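Local structure of protein BCAM1869 (Burkholderia cenocepacia, 4O2H) at residues T61-T66 with V76-Y81. The protein is an RsaM homolog linked to quorum sensing that probably acts as a transcriptional regulator and binds copies of itself. Residues are numbered along the deposited sequence; the frame is centred on the assembly and turned at random.
Sequences TEWHRT and VGWDWY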
loop_
_atom_site.group_PDB
_atom_site.type_symbol
_atom_site.label_atom_id
_atom_site.label_comp_id
_atom_site.label_asym_id
_atom_site.label_seq_id
_atom_site.Cartn_x
_atom_site.Cartn_y
_atom_site.Cartn_z
ATOM N N THR A 61 -2.223 -0.527 -5.097
ATOM C CA THR A 61 -3.124 0.612 -5.057
ATOM C C THR A 61 -3.787 0.609 -3.681
ATOM O O THR A 61 -3.991 -0.451 -3.103
ATOM C CB THR A 61 -4.078 0.662 -6.232
ATOM O OG1 THR A 61 -4.771 1.910 -6.175
ATOM C CG2 THR A 61 -5.027 -0.525 -6.275
ATOM N N GLU A 62 -3.990 1.818 -3.146
ATOM C CA GLU A 62 -4.582 2.165 -1.861
ATOM C C GLU A 62 -5.711 3.176 -2.062
ATOM O O GLU A 62 -5.519 4.178 -2.734
ATOM C CB GLU A 62 -3.518 2.729 -0.889
ATOM C CG GLU A 62 -2.577 1.659 -0.359
ATOM C CD GLU A 62 -3.221 0.450 0.310
ATOM O OE1 GLU A 62 -4.381 0.522 0.788
ATOM O OE2 GLU A 62 -2.514 -0.575 0.394
ATOM N N TRP A 63 -6.892 2.862 -1.512
ATOM C CA TRP A 63 -8.132 3.624 -1.626
ATOM C C TRP A 63 -8.719 3.812 -0.225
ATOM O O TRP A 63 -8.392 3.055 0.693
ATOM C CB TRP A 63 -9.139 2.877 -2.567
ATOM C CG TRP A 63 -8.739 2.873 -4.034
ATOM C CD1 TRP A 63 -7.555 2.446 -4.565
ATOM C CD2 TRP A 63 -9.486 3.444 -5.122
ATOM N NE1 TRP A 63 -7.523 2.690 -5.915
ATOM C CE2 TRP A 63 -8.704 3.297 -6.289
ATOM C CE3 TRP A 63 -10.769 4.017 -5.232
ATOM C CZ2 TRP A 63 -9.173 3.673 -7.562
ATOM C CZ3 TRP A 63 -11.223 4.431 -6.491
ATOM C CH2 TRP A 63 -10.419 4.283 -7.632
ATOM N N HIS A 64 -9.510 4.861 -0.033
ATOM C CA HIS A 64 -10.079 5.084 1.295
ATOM C C HIS A 64 -11.398 5.861 1.213
ATOM O O HIS A 64 -11.730 6.474 0.197
ATOM C CB HIS A 64 -9.052 5.752 2.281
ATOM C CG HIS A 64 -8.763 7.228 2.095
ATOM N ND1 HIS A 64 -7.838 7.890 2.916
ATOM C CD2 HIS A 64 -9.259 8.124 1.197
ATOM C CE1 HIS A 64 -7.799 9.144 2.485
ATOM N NE2 HIS A 64 -8.643 9.342 1.461
ATOM N N ARG A 65 -12.165 5.772 2.285
ATOM C CA ARG A 65 -13.377 6.549 2.525
ATOM C C ARG A 65 -13.107 7.282 3.786
ATOM O O ARG A 65 -12.877 6.643 4.837
ATOM C CB ARG A 65 -14.664 5.729 2.604
ATOM C CG ARG A 65 -15.840 6.677 2.868
ATOM C CD ARG A 65 -17.098 6.012 3.354
ATOM N NE ARG A 65 -16.935 5.253 4.592
ATOM C CZ ARG A 65 -17.896 4.503 5.110
ATOM N NH1 ARG A 65 -19.078 4.422 4.514
ATOM N NH2 ARG A 65 -17.694 3.840 6.231
ATOM N N THR A 66 -13.057 8.622 3.678
ATOM C CA THR A 66 -12.719 9.491 4.807
ATOM C C THR A 66 -13.802 9.420 5.915
ATOM O O THR A 66 -14.982 9.154 5.633
ATOM C CB THR A 66 -12.475 10.942 4.337
ATOM O OG1 THR A 66 -13.651 11.437 3.717
ATOM C CG2 THR A 66 -11.288 11.075 3.379
ATOM N N VAL A 76 -9.027 0.278 1.704
ATOM C CA VAL A 76 -9.130 -0.818 0.756
ATOM C C VAL A 76 -7.920 -0.722 -0.151
ATOM O O VAL A 76 -7.695 0.315 -0.804
ATOM C CB VAL A 76 -10.474 -0.791 -0.050
ATOM C CG1 VAL A 76 -10.593 -2.004 -0.993
ATOM C CG2 VAL A 76 -11.699 -0.686 0.882
ATOM N N GLY A 77 -7.143 -1.793 -0.158
ATOM C CA GLY A 77 -5.947 -1.894 -0.978
ATOM C C GLY A 77 -5.845 -3.245 -1.630
ATOM O O GLY A 77 -6.444 -4.210 -1.173
ATOM N N TRP A 78 -5.161 -3.302 -2.745
ATOM C CA TRP A 78 -4.997 -4.549 -3.473
ATOM C C TRP A 78 -3.826 -4.434 -4.430
ATOM O O TRP A 78 -3.343 -3.324 -4.733
ATOM C CB TRP A 78 -6.301 -4.930 -4.247
ATOM C CG TRP A 78 -6.677 -3.959 -5.343
ATOM C CD1 TRP A 78 -6.454 -4.113 -6.690
ATOM C CD2 TRP A 78 -7.485 -2.770 -5.205
ATOM N NE1 TRP A 78 -7.030 -3.082 -7.387
ATOM C CE2 TRP A 78 -7.674 -2.240 -6.505
ATOM C CE3 TRP A 78 -8.026 -2.076 -4.102
ATOM C CZ2 TRP A 78 -8.367 -1.039 -6.733
ATOM C CZ3 TRP A 78 -8.680 -0.876 -4.324
ATOM C CH2 TRP A 78 -8.872 -0.380 -5.628
ATOM N N ASP A 79 -3.393 -5.597 -4.917
ATOM C CA ASP A 79 -2.405 -5.753 -5.985
ATOM C C ASP A 79 -3.136 -5.915 -7.290
ATOM O O ASP A 79 -4.196 -6.569 -7.356
ATOM C CB ASP A 79 -1.464 -6.948 -5.735
ATOM C CG ASP A 79 -0.479 -6.758 -4.599
ATOM O OD1 ASP A 79 -0.340 -5.607 -4.109
ATOM O OD2 ASP A 79 0.169 -7.743 -4.212
ATOM N N TRP A 80 -2.594 -5.288 -8.337
ATOM C CA TRP A 80 -3.193 -5.357 -9.679
ATOM C C TRP A 80 -2.132 -5.706 -10.721
ATOM O O TRP A 80 -0.952 -5.625 -10.452
ATOM C CB TRP A 80 -3.888 -4.026 -10.047
ATOM C CG TRP A 80 -2.941 -2.860 -9.957
ATOM C CD1 TRP A 80 -2.740 -2.059 -8.872
ATOM C CD2 TRP A 80 -1.965 -2.459 -10.940
ATOM N NE1 TRP A 80 -1.713 -1.182 -9.116
ATOM C CE2 TRP A 80 -1.213 -1.410 -10.377
ATOM C CE3 TRP A 80 -1.668 -2.875 -12.261
ATOM C CZ2 TRP A 80 -0.155 -0.795 -11.063
ATOM C CZ3 TRP A 80 -0.623 -2.263 -12.938
ATOM C CH2 TRP A 80 0.116 -1.232 -12.347
ATOM N N TYR A 81 -2.564 -6.072 -11.907
ATOM C CA TYR A 81 -1.704 -6.277 -13.045
ATOM C C TYR A 81 -2.448 -5.814 -14.261
ATOM O O TYR A 81 -3.687 -5.837 -14.309
ATOM C CB TYR A 81 -1.119 -7.706 -13.199
ATOM C CG TYR A 81 -2.088 -8.834 -13.472
ATOM C CD1 TYR A 81 -2.430 -9.185 -14.773
ATOM C CD2 TYR A 81 -2.581 -9.623 -12.433
ATOM C CE1 TYR A 81 -3.300 -10.242 -15.033
ATOM C CE2 TYR A 81 -3.440 -10.694 -12.681
ATOM C CZ TYR A 81 -3.797 -10.998 -13.985
ATOM O OH TYR A 81 -4.628 -12.060 -14.242
#
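Thr61 pairs with Trp78, and Trp63 with Val76, each through two backbone hydrogen bonds. Trp63 N to Val76 O is the shortest of the four, at 2.8 Å. Trp78 N reaches Thr61 O at 3.1 Å. Glu62 and Gly77 form the non-hydrogen-bonded pair between them. Here Gly77 CA lies 3.2 Å from Thr61 O, a CA-H...O contact. The Glu62 chain bends at chi2 (-54°), which turns CD back toward the neighbouring strand; OE1 lies 3.4 Å from Gly77 CA. Its OE2 forms a salt bridge with Arg97 of strand 89-98.

The side chains of Thr61, Trp63, Val76 and Trp78 share the face opposite Glu62. Thr61 OG1 takes the NE1-H of Trp63 in the plane of that indole, at 2.9 Å, and also bonds Ser38 OG and Ala37 O. Thr61 CG2 sits over the Trp78 indole as a CH-pi contact, 3.4 Å from the five-membered ring centroid, and also touches Trp80 CD1. Trp78 CH2 lies over one Trp63 face, 3.3 Å from CD1, with the planes inclined at 35°. Trp128 of helix 128-138 meets Trp78 edge-to-face.

In this antiparallel hairpin the Thr61 hydroxyl is thus satisfied while its methyl packs on Trp78. Arg97 would favour the ionised form of the buried Glu62 carboxylate.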